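Local coordinates for protein nucleoside-diphosphate sugar epimerase (SulA family) (PDB 3OH8) that probably acts as an NAD(P)-dependent epimerase on nucleoside-diphosphate sugars, although its exact substrate and reaction are not established, at residues 147-153 with 171-177; 263-269 with 413-419; 343-348 with 425-429. Numbering follows the deposited sequence.

In the fold
Contact 1 comes first along the chain and closes before the other two open. Contacts 2 and 3 cross, their segments alternating as 263-269, 343-348, 413-419 and 425-429; each pairs a segment of the epimerase family with one of the DUF1731 region. The centres of contacts 1 and 2 lie 31 Å apart, those of 1 and 3 20 Å, and those of 2 and 3 17 Å. Helix 158-169 covers one face of contact 1 and also meets contact 3. Strand 336-341 flanks contact 2 and leads into helix 342-354 of contact 3. Contacts 2 and 3 touch, Pro417 CB lying 3.8 Å from Phe427 CZ. Together they illustrate a Rossmann-type core and the DUF1731 region fastened onto it.

Contact 1 (147-153 with 171-177); sequences PLTVAIT and GHEVIQL
The opening beta-alpha-beta unit of a Rossmann-type fold places strands 149-153 and 173-177 parallel, joined by helix 158-169; as in other such NAD(P) enzymes, the first strand probably leads into the dinucleotide site. The axes approach to 4.5 Å and cross at -25°, with Thr149 paired to Glu173, Val150 to Val174, Ala151 to Ile175 and Ile152 to Gln176. Hydrogen bonds run from Glu173 N to Leu148 O, Ile152 N to Ile175 O and Leu177 N to Ile152 O (each 2.9 Å), and from Val150 N to Glu173 O and Ile175 N to Val150 O (each 2.8 Å). Ile152 (m, t) sets CD1 3.8 Å from Val174 CG1, on the face covered by helix 158-169. Leu177 (m, t) lies on the other face, CD1 3.9 Å from both Ala151 CB and Thr153 CG2, and touches Leu205. Gly171 ends the helix in a Schellman motif with phi 92°. His172 (m, chi2 -78°) turns its ring edge to the other backbone: Leu148 N donates to His172 ND1 at 2.8 Å.

Contact 2 (263-269 with 413-419); sequences GDEILTE and QRTAPAA
A water molecule bridges the two backbones where this small parallel pair begins: it donates to Gly263 O (3.0 Å) and Glu265 O (2.7 Å) and accepts from Arg414 N (2.9 Å). Gly263 has phi 65°, and the chain turns a corner at Asp264 before the weakly bonded strand 265-267 runs beside 413-415. The axes come within 4.6 Å but cross steeply, at -54°, so direct pairing is brief. It centres on Leu267 opposite Thr415 (CA-CA 4.4 Å): Leu267 N donates to Arg414 O (2.9 Å) and Leu267 O accepts from Ala416 N (2.7 Å). Leu267 (m, t) brings CD1 to 4.0 Å from Gln413 CA. Arg414, centre of an inverse gamma turn, extends with all chi angles near 180°; its NH1 donates to Asp264 O (3.0 Å), while Ile266 CG1 covers one guanidinium face. Farther on, Pro417 occupies the N-cap position of helix 418-422, and Glu269 (m, p) accepts from a first-turn amide, Ala419 N to OE1 at 3.1 Å. Thr268 CG2 packs on Ala418 CB at 3.4 Å. The pair thus ties the epimerase-family region to the DUF1731 region. Strand 336-341 flanks it through Trp336 and through Ser338, whose OG is hydrogen-bonded to Thr415 OG1, while strand 360-364 supplies Asn363 N to Glu269 OE2 and packs Ile362 against Ala419.

Contact 3 (343-348 with 425-429); sequences DDLTDI and HTFRY
Arg428 lays one face of its guanidinium group over Asp343 CB, its CD carbon 3.8 Å from that atom, and turns its edge to Asp347, one helical turn further along. With chi1 m and chi2 and chi3 both t, the nearly extended side chain reaches across the face of helix 343-348, so that NE meets Asp347 OD2 at 2.7 Å in a salt bridge; Arg428 NH2 adds a weak hydrogen bond to Asp347 OD1 at 2.9 Å, part of the same salt bridge. The charge has a second partner, since NH1 pairs with Asp132 of helix 119-139. Segment 425-429 has no regular secondary structure, and Asp344 (chi1 -80°) organises its backbone: OD1 accepts from Arg428 N (2.7 Å) and OD2 from Tyr429 N (2.9 Å), two successive amides held by one carboxylate. The CA atoms of Asp344 and Arg428 are 6.0 Å apart. Waters extend the grip. One joins Asp343 OD2 (3.1 Å), Arg428 NH1 (2.9 Å) and Tyr429 OH (2.9 Å), while Asp343 OD1 is hydrogen-bonded to Gln128 of helix 119-139; another links Asp344 O and OD1 (both 2.9 Å) to His425 NE2 (2.6 Å). At the other end Ile348 (m, t) supplies the apolar part, CD1 lying 4.2 Å from Phe427 CE2 and CG1 3.9 Å from His425 NE2, with Leu420 of helix 418-422 touching all three side chains. Helix 342-354 of the Rossmann-type domain thus holds the irregular link between helices 418-422 and 432-440 through aspartates of one face, joining that domain to the DUF1731 region.

Contact 1 (147-153 with 171-177)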
# COMPACT_ATOMS: atom_id res chain seq x y z
N PRO A 147 1.71 20.47 -0.14
CA PRO A 147 0.69 19.53 0.34
C PRO A 147 -0.68 19.83 -0.25
O PRO A 147 -1.06 20.99 -0.38
CB PRO A 147 0.67 19.78 1.85
CG PRO A 147 2.03 20.38 2.16
CD PRO A 147 2.35 21.22 0.95
N LEU A 148 -1.41 18.78 -0.62
CA LEU A 148 -2.77 18.93 -1.09
C LEU A 148 -3.71 18.38 -0.03
O LEU A 148 -3.28 17.63 0.84
CB LEU A 148 -2.98 18.14 -2.39
CG LEU A 148 -2.19 18.65 -3.59
CD1 LEU A 148 -2.21 17.61 -4.70
CD2 LEU A 148 -2.76 19.99 -4.06
N THR A 149 -4.97 18.77 -0.11
CA THR A 149 -6.00 18.14 0.69
C THR A 149 -6.83 17.26 -0.23
O THR A 149 -7.36 17.72 -1.24
CB THR A 149 -6.91 19.17 1.39
OG1 THR A 149 -6.10 20.05 2.17
CG2 THR A 149 -7.92 18.47 2.30
N VAL A 150 -6.96 16.00 0.16
CA VAL A 150 -7.54 14.97 -0.69
C VAL A 150 -8.73 14.35 0.04
O VAL A 150 -8.57 13.73 1.10
CB VAL A 150 -6.48 13.87 -0.98
CG1 VAL A 150 -7.00 12.87 -1.97
CG2 VAL A 150 -5.20 14.49 -1.51
N ALA A 151 -9.93 14.53 -0.51
CA ALA A 151 -11.10 13.85 0.02
C ALA A 151 -11.11 12.45 -0.55
O ALA A 151 -10.86 12.26 -1.74
CB ALA A 151 -12.39 14.59 -0.36
N ILE A 152 -11.39 11.45 0.29
CA ILE A 152 -11.37 10.06 -0.15
C ILE A 152 -12.57 9.27 0.36
O ILE A 152 -12.84 9.27 1.55
CB ILE A 152 -10.09 9.36 0.35
CG1 ILE A 152 -8.84 10.13 -0.09
CG2 ILE A 152 -10.02 7.94 -0.18
CD1 ILE A 152 -7.53 9.36 0.17
N THR A 153 -13.29 8.61 -0.54
CA THR A 153 -14.28 7.62 -0.15
C THR A 153 -13.60 6.26 -0.21
O THR A 153 -12.63 6.07 -0.93
CB THR A 153 -15.51 7.56 -1.12
OG1 THR A 153 -15.11 7.03 -2.38
CG2 THR A 153 -16.13 8.96 -1.32
N GLY A 171 2.89 13.96 3.57
CA GLY A 171 2.66 15.31 4.06
C GLY A 171 1.38 15.95 3.54
O GLY A 171 1.14 17.13 3.77
N HIS A 172 0.57 15.17 2.82
CA HIS A 172 -0.73 15.66 2.36
C HIS A 172 -1.80 15.45 3.41
O HIS A 172 -1.64 14.63 4.31
CB HIS A 172 -1.14 14.97 1.06
CG HIS A 172 -0.14 15.14 -0.04
ND1 HIS A 172 -0.03 16.31 -0.76
CD2 HIS A 172 0.80 14.30 -0.52
CE1 HIS A 172 0.93 16.18 -1.66
NE2 HIS A 172 1.45 14.97 -1.53
N GLU A 173 -2.90 16.19 3.29
CA GLU A 173 -4.01 16.03 4.22
C GLU A 173 -5.11 15.21 3.57
O GLU A 173 -5.43 15.42 2.41
CB GLU A 173 -4.58 17.39 4.63
CG GLU A 173 -3.58 18.30 5.33
CD GLU A 173 -3.20 17.78 6.71
OE1 GLU A 173 -4.12 17.39 7.47
OE2 GLU A 173 -1.99 17.78 7.03
N VAL A 174 -5.67 14.27 4.33
CA VAL A 174 -6.76 13.44 3.84
C VAL A 174 -8.04 13.77 4.59
O VAL A 174 -8.05 13.82 5.82
CB VAL A 174 -6.44 11.93 4.01
CG1 VAL A 174 -7.64 11.08 3.59
CG2 VAL A 174 -5.23 11.56 3.19
N ILE A 175 -9.11 14.04 3.85
CA ILE A 175 -10.43 14.12 4.45
C ILE A 175 -11.18 12.84 4.12
O ILE A 175 -11.54 12.60 2.97
CB ILE A 175 -11.24 15.31 3.93
CG1 ILE A 175 -10.49 16.62 4.17
CG2 ILE A 175 -12.60 15.33 4.61
CD1 ILE A 175 -11.13 17.82 3.47
N GLN A 176 -11.39 12.01 5.13
CA GLN A 176 -12.04 10.73 4.91
C GLN A 176 -13.55 10.91 4.88
O GLN A 176 -14.15 11.44 5.83
CB GLN A 176 -11.62 9.73 5.99
CG GLN A 176 -10.14 9.36 5.93
CD GLN A 176 -9.70 8.48 7.08
OE1 GLN A 176 -8.86 8.87 7.89
NE2 GLN A 176 -10.26 7.27 7.16
N LEU A 177 -14.16 10.51 3.76
CA LEU A 177 -15.62 10.54 3.63
C LEU A 177 -16.14 9.16 3.97
O LEU A 177 -15.96 8.22 3.21
CB LEU A 177 -16.03 10.92 2.20
CG LEU A 177 -15.27 12.14 1.65
CD1 LEU A 177 -15.62 12.47 0.19
CD2 LEU A 177 -15.47 13.36 2.55

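Contact 2 (263-269 with 413-419)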
# COMPACT_ATOMS: atom_id res chain seq x y z
N GLY A 263 -9.54 -13.22 -24.38
CA GLY A 263 -8.58 -14.16 -24.95
C GLY A 263 -7.15 -13.67 -24.86
O GLY A 263 -6.67 -13.27 -23.79
N ASP A 264 -6.45 -13.69 -25.99
CA ASP A 264 -5.05 -13.29 -26.03
C ASP A 264 -4.85 -11.85 -26.49
O ASP A 264 -3.72 -11.40 -26.66
CB ASP A 264 -4.25 -14.24 -26.92
CG ASP A 264 -4.10 -15.63 -26.32
OD1 ASP A 264 -4.30 -15.79 -25.10
OD2 ASP A 264 -3.76 -16.56 -27.08
N GLU A 265 -5.95 -11.13 -26.67
CA GLU A 265 -5.87 -9.74 -27.10
C GLU A 265 -5.23 -8.89 -26.01
O GLU A 265 -5.64 -8.96 -24.85
CB GLU A 265 -7.26 -9.19 -27.43
CG GLU A 265 -7.25 -7.74 -27.88
CD GLU A 265 -8.65 -7.18 -28.01
OE1 GLU A 265 -9.60 -7.97 -27.89
OE2 GLU A 265 -8.79 -5.96 -28.24
N ILE A 266 -4.22 -8.11 -26.38
CA ILE A 266 -3.54 -7.26 -25.42
C ILE A 266 -4.40 -6.02 -25.21
O ILE A 266 -4.69 -5.29 -26.15
CB ILE A 266 -2.16 -6.84 -25.93
CG1 ILE A 266 -1.21 -8.04 -25.93
CG2 ILE A 266 -1.59 -5.72 -25.08
CD1 ILE A 266 0.16 -7.74 -26.50
N LEU A 267 -4.84 -5.80 -23.98
CA LEU A 267 -5.77 -4.71 -23.69
C LEU A 267 -5.05 -3.45 -23.22
O LEU A 267 -4.32 -3.45 -22.23
CB LEU A 267 -6.80 -5.15 -22.64
CG LEU A 267 -7.57 -6.42 -23.04
CD1 LEU A 267 -8.25 -7.06 -21.83
CD2 LEU A 267 -8.59 -6.09 -24.15
N THR A 268 -5.27 -2.37 -23.96
CA THR A 268 -4.66 -1.07 -23.69
C THR A 268 -5.77 -0.07 -23.45
O THR A 268 -6.93 -0.36 -23.72
CB THR A 268 -3.84 -0.62 -24.92
OG1 THR A 268 -2.64 -1.41 -25.01
CG2 THR A 268 -3.46 0.83 -24.83
N GLU A 269 -5.44 1.12 -22.96
CA GLU A 269 -6.48 2.12 -22.77
C GLU A 269 -7.12 2.52 -24.10
O GLU A 269 -8.12 3.24 -24.13
CB GLU A 269 -5.92 3.34 -22.03
CG GLU A 269 -5.42 3.02 -20.59
CD GLU A 269 -3.98 2.50 -20.54
OE1 GLU A 269 -3.36 2.33 -21.61
OE2 GLU A 269 -3.47 2.28 -19.42
N GLN A 413 -7.94 -11.52 -18.96
CA GLN A 413 -7.73 -10.14 -19.36
C GLN A 413 -6.23 -9.91 -19.47
O GLN A 413 -5.52 -9.88 -18.46
CB GLN A 413 -8.38 -9.18 -18.36
CG GLN A 413 -9.91 -9.29 -18.35
CD GLN A 413 -10.53 -9.23 -16.95
OE1 GLN A 413 -11.69 -8.84 -16.79
NE2 GLN A 413 -9.75 -9.61 -15.94
N ARG A 414 -5.75 -9.81 -20.71
CA ARG A 414 -4.34 -9.62 -20.97
C ARG A 414 -4.02 -8.13 -21.03
O ARG A 414 -3.66 -7.61 -22.08
CB ARG A 414 -3.92 -10.33 -22.26
CG ARG A 414 -2.42 -10.43 -22.48
CD ARG A 414 -2.10 -11.08 -23.82
NE ARG A 414 -0.66 -11.27 -24.00
CZ ARG A 414 -0.10 -11.83 -25.07
NH1 ARG A 414 -0.86 -12.26 -26.07
NH2 ARG A 414 1.22 -11.95 -25.13
N THR A 415 -4.17 -7.46 -19.89
CA THR A 415 -4.09 -6.01 -19.84
C THR A 415 -2.63 -5.51 -19.84
O THR A 415 -1.74 -6.13 -19.25
CB THR A 415 -4.83 -5.46 -18.60
OG1 THR A 415 -6.01 -6.24 -18.33
CG2 THR A 415 -5.24 -4.01 -18.83
N ALA A 416 -2.40 -4.41 -20.53
CA ALA A 416 -1.11 -3.71 -20.47
C ALA A 416 -1.31 -2.30 -19.91
O ALA A 416 -2.29 -1.63 -20.25
CB ALA A 416 -0.45 -3.66 -21.86
N PRO A 417 -0.40 -1.87 -19.03
CA PRO A 417 -0.40 -0.49 -18.53
C PRO A 417 0.26 0.44 -19.54
O PRO A 417 1.28 1.05 -19.27
CB PRO A 417 0.42 -0.59 -17.24
CG PRO A 417 1.41 -1.72 -17.52
CD PRO A 417 0.70 -2.68 -18.47
N ALA A 418 -0.34 0.53 -20.73
CA ALA A 418 0.28 1.25 -21.84
C ALA A 418 0.47 2.74 -21.53
O ALA A 418 1.52 3.32 -21.82
CB ALA A 418 -0.53 1.07 -23.12
N ALA A 419 -0.56 3.35 -20.95
CA ALA A 419 -0.53 4.77 -20.66
C ALA A 419 0.59 5.10 -19.65
O ALA A 419 1.29 6.11 -19.78
CB ALA A 419 -1.88 5.22 -20.14
O HOH W 1 -7.24 -10.35 -23.14

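Contact 3 (343-348 with 425-429)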
# COMPACT_ATOMS: atom_id res chain seq x y z
N ASP A 343 1.00 -2.07 -3.53
CA ASP A 343 1.79 -0.85 -3.44
C ASP A 343 1.83 -0.12 -4.78
O ASP A 343 1.79 1.11 -4.83
CB ASP A 343 3.21 -1.13 -2.95
CG ASP A 343 3.25 -1.57 -1.50
OD1 ASP A 343 2.54 -0.96 -0.67
OD2 ASP A 343 3.99 -2.53 -1.19
N ASP A 344 1.90 -0.88 -5.87
CA ASP A 344 1.87 -0.24 -7.18
C ASP A 344 0.53 0.43 -7.46
O ASP A 344 0.48 1.47 -8.13
CB ASP A 344 2.24 -1.21 -8.30
CG ASP A 344 3.75 -1.39 -8.40
OD1 ASP A 344 4.45 -0.35 -8.48
OD2 ASP A 344 4.23 -2.54 -8.40
N LEU A 345 -0.55 -0.15 -6.94
CA LEU A 345 -1.88 0.43 -7.14
C LEU A 345 -2.00 1.76 -6.40
O LEU A 345 -2.42 2.76 -7.00
CB LEU A 345 -2.97 -0.55 -6.71
CG LEU A 345 -4.42 -0.04 -6.81
CD1 LEU A 345 -4.74 0.39 -8.23
CD2 LEU A 345 -5.41 -1.12 -6.35
N THR A 346 -1.63 1.80 -5.11
CA THR A 346 -1.65 3.07 -4.40
C THR A 346 -0.69 4.10 -5.03
O THR A 346 -1.04 5.28 -5.14
CB THR A 346 -1.44 2.94 -2.87
OG1 THR A 346 -0.14 2.40 -2.59
CG2 THR A 346 -2.50 2.01 -2.26
N ASP A 347 0.50 3.66 -5.46
CA ASP A 347 1.41 4.56 -6.19
C ASP A 347 0.68 5.23 -7.35
O ASP A 347 0.84 6.43 -7.59
CB ASP A 347 2.63 3.81 -6.73
CG ASP A 347 3.70 3.58 -5.67
OD1 ASP A 347 3.50 3.95 -4.49
OD2 ASP A 347 4.75 3.01 -6.03
N ILE A 348 -0.12 4.45 -8.07
CA ILE A 348 -0.82 4.97 -9.24
C ILE A 348 -1.89 5.97 -8.82
O ILE A 348 -2.02 7.03 -9.44
CB ILE A 348 -1.39 3.82 -10.10
CG1 ILE A 348 -0.23 3.09 -10.80
CG2 ILE A 348 -2.36 4.35 -11.14
CD1 ILE A 348 -0.59 1.70 -11.34
N HIS A 425 6.43 5.47 -16.22
CA HIS A 425 6.14 5.12 -14.83
C HIS A 425 7.05 3.99 -14.36
O HIS A 425 7.27 3.02 -15.08
CB HIS A 425 4.67 4.71 -14.70
CG HIS A 425 4.23 4.46 -13.29
ND1 HIS A 425 3.98 5.49 -12.40
CD2 HIS A 425 3.98 3.31 -12.62
CE1 HIS A 425 3.61 4.98 -11.24
NE2 HIS A 425 3.60 3.66 -11.35
N THR A 426 7.57 4.12 -13.15
CA THR A 426 8.35 3.06 -12.53
C THR A 426 7.42 2.22 -11.67
O THR A 426 6.66 2.75 -10.86
CB THR A 426 9.48 3.66 -11.66
OG1 THR A 426 10.43 4.34 -12.50
CG2 THR A 426 10.21 2.57 -10.85
N PHE A 427 7.46 0.90 -11.85
CA PHE A 427 6.68 -0.00 -11.00
C PHE A 427 7.59 -0.59 -9.94
O PHE A 427 8.74 -0.91 -10.21
CB PHE A 427 6.09 -1.15 -11.83
CG PHE A 427 4.97 -0.73 -12.72
CD1 PHE A 427 5.23 -0.25 -13.99
CD2 PHE A 427 3.66 -0.83 -12.30
CE1 PHE A 427 4.20 0.13 -14.84
CE2 PHE A 427 2.61 -0.44 -13.13
CZ PHE A 427 2.88 0.04 -14.40
N ARG A 428 7.06 -0.75 -8.74
CA ARG A 428 7.78 -1.40 -7.67
C ARG A 428 7.96 -2.89 -7.96
O ARG A 428 9.02 -3.45 -7.70
CB ARG A 428 7.03 -1.24 -6.35
CG ARG A 428 6.93 0.21 -5.87
CD ARG A 428 6.45 0.26 -4.43
NE ARG A 428 6.04 1.62 -4.04
CZ ARG A 428 5.93 2.03 -2.78
NH1 ARG A 428 6.21 1.18 -1.80
NH2 ARG A 428 5.55 3.28 -2.51
N TYR A 429 6.91 -3.52 -8.47
CA TYR A 429 6.95 -4.95 -8.76
C TYR A 429 6.44 -5.25 -10.16
O TYR A 429 5.24 -5.20 -10.42
CB TYR A 429 6.16 -5.72 -7.70
CG TYR A 429 6.59 -5.35 -6.31
CD1 TYR A 429 7.78 -5.85 -5.78
CD2 TYR A 429 5.85 -4.45 -5.55
CE1 TYR A 429 8.21 -5.48 -4.51
CE2 TYR A 429 6.27 -4.08 -4.28
CZ TYR A 429 7.45 -4.60 -3.77
OH TYR A 429 7.88 -4.25 -2.53
O HOH W 2 6.87 -1.64 -1.69
O HOH W 3 2.94 1.84 -9.59
O HOH W 4 2.68 -4.44 -9.51
O HOH W 5 5.67 3.79 -8.42